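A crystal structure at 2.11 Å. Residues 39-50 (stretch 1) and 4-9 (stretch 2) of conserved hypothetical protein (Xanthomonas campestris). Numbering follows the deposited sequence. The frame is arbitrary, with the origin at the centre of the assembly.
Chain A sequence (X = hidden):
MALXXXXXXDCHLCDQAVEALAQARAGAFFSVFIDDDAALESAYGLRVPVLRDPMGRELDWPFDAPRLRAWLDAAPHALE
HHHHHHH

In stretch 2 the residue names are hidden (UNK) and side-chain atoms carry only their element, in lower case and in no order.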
ATOM      1  N   ALA A  39      -0.485  14.798   9.323  1.00 16.13           N
ATOM      2  CA  ALA A  39      -1.794  14.264   8.963  1.00 15.45           C
ATOM      3  C   ALA A  39      -1.721  12.812   8.478  1.00 15.69           C
ATOM      4  O   ALA A  39      -2.531  11.970   8.880  1.00 14.69           O
ATOM      5  CB  ALA A  39      -2.437  15.143   7.900  1.00 14.57           C
ATOM      6  N   LEU A  40      -0.754  12.519   7.611  1.00 13.42           N
ATOM      7  CA  LEU A  40      -0.594  11.167   7.096  1.00 12.12           C
ATOM      8  C   LEU A  40      -0.092  10.247   8.201  1.00 11.18           C
ATOM      9  O   LEU A  40      -0.448   9.070   8.255  1.00  8.23           O
ATOM     10  CB  LEU A  40       0.384  11.156   5.919  1.00 12.16           C
ATOM     11  CG  LEU A  40      -0.137  11.825   4.646  1.00 13.52           C
ATOM     12  CD1 LEU A  40       0.944  11.818   3.576  1.00 13.92           C
ATOM     13  CD2 LEU A  40      -1.381  11.080   4.158  1.00 14.00           C
ATOM     14  N   GLU A  41       0.739  10.792   9.084  1.00 10.60           N
ATOM     15  CA  GLU A  41       1.273  10.015  10.193  1.00 11.13           C
ATOM     16  C   GLU A  41       0.162   9.537  11.118  1.00  8.83           C
ATOM     17  O   GLU A  41       0.150   8.381  11.533  1.00  6.66           O
ATOM     18  CB  GLU A  41       2.271  10.849  11.006  1.00 14.11           C
ATOM     19  CG  GLU A  41       3.722  10.507  10.744  1.00 20.36           C
ATOM     20  CD  GLU A  41       4.097   9.120  11.238  1.00 23.46           C
ATOM     21  OE1 GLU A  41       5.206   8.650  10.908  1.00 27.98           O
ATOM     22  OE2 GLU A  41       3.293   8.500  11.961  1.00 27.72           O
ATOM     23  N   SER A  42      -0.771  10.427  11.438  1.00  6.30           N
ATOM     24  CA  SER A  42      -1.861  10.069  12.341  1.00  8.18           C
ATOM     25  C   SER A  42      -2.853   9.114  11.687  1.00  6.83           C
ATOM     26  O   SER A  42      -3.418   8.243  12.351  1.00  6.16           O
ATOM     27  CB  SER A  42      -2.593  11.324  12.822  1.00  6.88           C
ATOM     28  OG  SER A  42      -3.321  11.921  11.767  1.00 17.90           O
ATOM     29  N   ALA A  43      -3.044   9.274  10.382  1.00  6.66           N
ATOM     30  CA  ALA A  43      -3.970   8.443   9.628  1.00  8.59           C
ATOM     31  C   ALA A  43      -3.418   7.066   9.262  1.00  9.21           C
ATOM     32  O   ALA A  43      -4.165   6.091   9.255  1.00  9.28           O
ATOM     33  CB  ALA A  43      -4.406   9.173   8.355  1.00  7.10           C
ATOM     34  N   TYR A  44      -2.125   6.981   8.953  1.00  9.23           N
ATOM     35  CA  TYR A  44      -1.530   5.700   8.564  1.00  8.74           C
ATOM     36  C   TYR A  44      -0.359   5.213   9.420  1.00  8.85           C
ATOM     37  O   TYR A  44       0.144   4.110   9.202  1.00  8.38           O
ATOM     38  CB  TYR A  44      -1.052   5.760   7.108  1.00  9.35           C
ATOM     39  CG  TYR A  44      -2.117   6.112   6.093  1.00 10.91           C
ATOM     40  CD1 TYR A  44      -2.259   7.417   5.622  1.00 11.51           C
ATOM     41  CD2 TYR A  44      -2.979   5.138   5.601  1.00 10.70           C
ATOM     42  CE1 TYR A  44      -3.240   7.741   4.674  1.00 12.24           C
ATOM     43  CE2 TYR A  44      -3.959   5.445   4.664  1.00 10.85           C
ATOM     44  CZ  TYR A  44      -4.088   6.742   4.204  1.00 13.27           C
ATOM     45  OH  TYR A  44      -5.073   7.021   3.279  1.00 13.22           O
ATOM     46  N   GLY A  45       0.066   6.029  10.381  1.00  6.96           N
ATOM     47  CA  GLY A  45       1.198   5.701  11.239  1.00  8.82           C
ATOM     48  C   GLY A  45       1.272   4.350  11.929  1.00 11.53           C
ATOM     49  O   GLY A  45       2.364   3.900  12.286  1.00 14.64           O
ATOM     50  N   LEU A  46       0.125   3.712  12.135  1.00 11.57           N
ATOM     51  CA  LEU A  46       0.071   2.398  12.778  1.00 12.00           C
ATOM     52  C   LEU A  46      -0.344   1.317  11.773  1.00 11.27           C
ATOM     53  O   LEU A  46      -0.372   0.133  12.106  1.00 11.91           O
ATOM     54  CB  LEU A  46      -0.946   2.421  13.925  1.00 11.93           C
ATOM     55  CG  LEU A  46      -0.534   2.660  15.384  1.00 12.51           C
ATOM     56  CD1 LEU A  46       0.644   3.590  15.473  1.00 15.19           C
ATOM     57  CD2 LEU A  46      -1.730   3.206  16.143  1.00 13.30           C
ATOM     58  N   ARG A  47      -0.648   1.730  10.545  1.00  8.60           N
ATOM     59  CA  ARG A  47      -1.123   0.802   9.520  1.00  8.07           C
ATOM     60  C   ARG A  47      -0.199   0.520   8.334  1.00  7.86           C
ATOM     61  O   ARG A  47      -0.327  -0.525   7.697  1.00  6.89           O
ATOM     62  CB  ARG A  47      -2.466   1.300   8.976  1.00  7.48           C
ATOM     63  CG  ARG A  47      -3.553   1.502  10.026  1.00  8.84           C
ATOM     64  CD  ARG A  47      -4.609   2.458   9.482  1.00  9.15           C
ATOM     65  NE  ARG A  47      -5.101   2.008   8.184  1.00  7.71           N
ATOM     66  CZ  ARG A  47      -5.762   2.775   7.322  1.00 11.40           C
ATOM     67  NH1 ARG A  47      -6.012   4.044   7.618  1.00 11.56           N
ATOM     68  NH2 ARG A  47      -6.167   2.270   6.160  1.00  9.18           N
ATOM     69  N   VAL A  48       0.710   1.442   8.027  1.00  6.78           N
ATOM     70  CA  VAL A  48       1.621   1.266   6.895  1.00  5.56           C
ATOM     71  C   VAL A  48       2.352  -0.079   6.909  1.00  6.12           C
ATOM     72  O   VAL A  48       2.759  -0.577   7.962  1.00  6.09           O
ATOM     73  CB  VAL A  48       2.688   2.406   6.824  1.00  6.58           C
ATOM     74  CG1 VAL A  48       2.054   3.684   6.275  1.00  1.00           C
ATOM     75  CG2 VAL A  48       3.289   2.660   8.206  1.00  3.84           C
ATOM     76  N   PRO A  49       2.537  -0.685   5.729  1.00  4.11           N
ATOM     77  CA  PRO A  49       2.118  -0.207   4.408  1.00  5.09           C
ATOM     78  C   PRO A  49       0.624  -0.365   4.127  1.00  6.98           C
ATOM     79  O   PRO A  49       0.007  -1.367   4.501  1.00  6.67           O
ATOM     80  CB  PRO A  49       2.966  -1.048   3.464  1.00  4.45           C
ATOM     81  CG  PRO A  49       3.021  -2.362   4.195  1.00  4.76           C
ATOM     82  CD  PRO A  49       3.334  -1.917   5.604  1.00  5.04           C
ATOM     83  N   VAL A  50       0.057   0.631   3.453  1.00  6.62           N
ATOM     84  CA  VAL A  50      -1.356   0.629   3.092  1.00  6.09           C
ATOM     85  C   VAL A  50      -1.501   0.989   1.616  1.00  4.94           C
ATOM     86  O   VAL A  50      -0.900   1.953   1.148  1.00  4.06           O
ATOM     87  CB  VAL A  50      -2.153   1.661   3.921  1.00  7.45           C
ATOM     88  CG1 VAL A  50      -3.581   1.757   3.403  1.00  6.67           C
ATOM     89  CG2 VAL A  50      -2.154   1.268   5.388  1.00  6.26           C
ATOM     90  N   UNK A   4      -1.763   3.925  -4.889  1.00  6.53           N
ATOM     91  CA  UNK A   4      -0.997   4.802  -4.020  1.00  4.82           C
ATOM     92  C   UNK A   4      -0.545   3.922  -2.868  1.00  4.19           C
ATOM     93  O   UNK A   4      -1.371   3.322  -2.180  1.00  3.77           O
ATOM     94  o   UNK A   4      -2.468   6.686  -4.502  1.00  6.10           O
ATOM     95  c   UNK A   4      -1.850   5.956  -3.439  1.00  5.38           C
ATOM     96  c   UNK A   4      -0.980   6.899  -2.625  1.00  7.92           C
ATOM     97  N   UNK A   5       0.761   3.819  -2.670  1.00  2.52           N
ATOM     98  CA  UNK A   5       1.278   3.021  -1.573  1.00  3.41           C
ATOM     99  C   UNK A   5       1.772   3.935  -0.464  1.00  4.80           C
ATOM    100  O   UNK A   5       2.803   4.596  -0.605  1.00  4.81           O
ATOM    101  c   UNK A   5       2.434   2.120  -2.030  1.00  2.42           C
ATOM    102  c   UNK A   5       2.152   0.273  -0.359  1.00  1.00           C
ATOM    103  c   UNK A   5       3.102   1.357  -0.869  1.00  1.38           C
ATOM    104  c   UNK A   5       4.421   0.729  -1.315  1.00  1.00           C
ATOM    105  N   UNK A   6       1.025   3.995   0.630  1.00  5.03           N
ATOM    106  CA  UNK A   6       1.450   4.807   1.746  1.00  8.03           C
ATOM    107  C   UNK A   6       2.440   3.966   2.544  1.00  9.24           C
ATOM    108  O   UNK A   6       2.143   2.833   2.933  1.00  8.31           O
ATOM    109  c   UNK A   6      -2.679   6.644   0.637  1.00  8.92           C
ATOM    110  c   UNK A   6       0.256   5.211   2.621  1.00  6.05           C
ATOM    111  c   UNK A   6      -1.834   5.744   1.306  1.00  8.88           C
ATOM    112  o   UNK A   6      -3.189   8.880  -0.030  1.00  9.56           O
ATOM    113  c   UNK A   6      -0.368   7.542   1.888  1.00  5.85           C
ATOM    114  c   UNK A   6      -0.671   6.182   1.937  1.00  6.40           C
ATOM    115  c   UNK A   6      -2.355   7.990   0.606  1.00  7.99           C
ATOM    116  c   UNK A   6      -1.205   8.447   1.226  1.00  7.23           C
ATOM    117  N   UNK A   7       3.630   4.510   2.755  1.00 10.05           N
ATOM    118  CA  UNK A   7       4.649   3.813   3.518  1.00 12.73           C
ATOM    119  C   UNK A   7       5.522   4.798   4.276  1.00 13.78           C
ATOM    120  O   UNK A   7       5.353   6.010   4.158  1.00 11.59           O
ATOM    121  c   UNK A   7       5.514   2.940   2.599  1.00 14.45           C
ATOM    122  c   UNK A   7       6.290   3.672   1.511  1.00 14.99           C
ATOM    123  o   UNK A   7       7.966   1.977   1.207  1.00  8.35           O
ATOM    124  n   UNK A   7       6.977   2.776  -0.642  1.00 13.00           N
ATOM    125  c   UNK A   7       7.153   2.731   0.675  1.00 12.58           C
ATOM    126  N   UNK A   8       6.433   4.273   5.083  1.00 15.97           N
ATOM    127  CA  UNK A   8       7.343   5.120   5.837  1.00 19.17           C
ATOM    128  C   UNK A   8       8.744   4.631   5.518  1.00 20.00           C
ATOM    129  O   UNK A   8       8.923   3.483   5.105  1.00 19.24           O
ATOM    130  c   UNK A   8       7.580   3.667   9.448  1.00 23.87           C
ATOM    131  c   UNK A   8       7.409   3.650   7.932  1.00 20.82           C
ATOM    132  c   UNK A   8       5.845   5.068  10.511  1.00 26.99           C
ATOM    133  c   UNK A   8       7.078   5.014   7.348  1.00 19.54           C
ATOM    134  n   UNK A   8       4.704   5.151  11.189  1.00 26.07           N
ATOM    135  n   UNK A   8       6.333   3.877  10.180  1.00 24.46           N
ATOM    136  n   UNK A   8       6.501   6.174  10.176  1.00 26.50           N
ATOM    137  N   UNK A   9       9.735   5.497   5.699  1.00 23.14           N
ATOM    138  CA  UNK A   9      11.120   5.124   5.429  1.00 25.86           C
ATOM    139  C   UNK A   9      11.643   4.137   6.466  1.00 24.60           C
ATOM    140  O   UNK A   9      11.201   4.134   7.615  1.00 24.61           O
ATOM    141  c   UNK A   9      12.018   6.362   5.410  1.00 29.26           C
ATOM    142  o   UNK A   9      11.482   8.380   4.257  1.00 36.89           O
ATOM    143  o   UNK A   9      12.076   6.637   3.053  1.00 36.06           O
ATOM    144  c   UNK A   9      11.846   7.186   4.151  1.00 33.78           C
TER
HETATM  145  O   HOH W   1       4.825   2.218  11.288  1.00 12.36           O

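Position 4 carries three side-chain atoms: one carbon that forks into an oxygen and a carbon. They point sideways to stretch 1 and touch nothing on it. A beta-branched hydroxyl side chain is that of threonine, Thr-4. It adds little beyond its backbone, whose extended course suits a beta-branched residue.

Position 5 has four carbons, forked at the second, and no polar atom; one end carbon lies against Pro-49. This is leucine, Leu-5. It is buried, and although its CA-to-CB bond runs sideways, the fork brings CD1 to 4.1 Å from CB of Pro-49, an apolar contact fitting for a branched hydrocarbon.

Position 6 shows one carbon, then a six-carbon ring bearing an oxygen; the ring lies over one face of the Tyr-44 ring, near Leu-40. This is tyrosine, Tyr-6. The two rings stack face to face, with centroids 4.2 Å apart and planes at 10°, while CD2 of Leu-40 lies 3.9 Å from CE2 of Tyr-6. A flat, broad side chain can cover the Tyr-44 ring and also reach Leu-40, one turn earlier on the same helix. The residue is partly exposed, which a ring ending in a hydroxyl tolerates well.

Position 7 has three carbons, the third carrying one oxygen and one nitrogen. Its end leads away from stretch 1, toward which it offers backbone: its CA lies 3.8 Å from CG1 of Val-48. An amide at this length means glutamine, Gln-7. NE2 is hydrogen-bonded elsewhere in the structure, so the buried amide nitrogen has a partner.

Position 8 has three carbons, a nitrogen, then a carbon carrying two more nitrogens, which reach Glu-41 and Gly-45. This is the guanidinium of arginine, Arg-8. NH1 donates to OE1 of Glu-41 at 2.9 Å, nearly straight at 172°, in a salt bridge; NH2 donates to O of Gly-45, also at 2.9 Å. Both acceptors lie at the edge of the group, where its N-H bonds point. Water 1 accepts from NE at 2.5 Å and donates to the same Gly-45 O at 3.1 Å.

Position 9 has two carbons, the second carrying two oxygens, and touches nothing on stretch 1: aspartate, Asp-9. It is exposed, a setting that leaves its carboxylate open to solvent.

An antiparallel bridge fixes the register: Tyr-6 N donates to Val-50 O at 2.9 Å, and Val-50 N to Tyr-6 O at 3.1 Å. The cis peptide bond before Pro-49 precedes this pairing, and Pro-49 CA makes a CA-H...O contact with Tyr-6 O at 3.4 Å. The stacked tyrosines then tie strand to helix, and Arg-8 binds both the Glu-41 carboxylate and the Gly-45 carbonyl.

Stretch 2 4-9: TLYQRD
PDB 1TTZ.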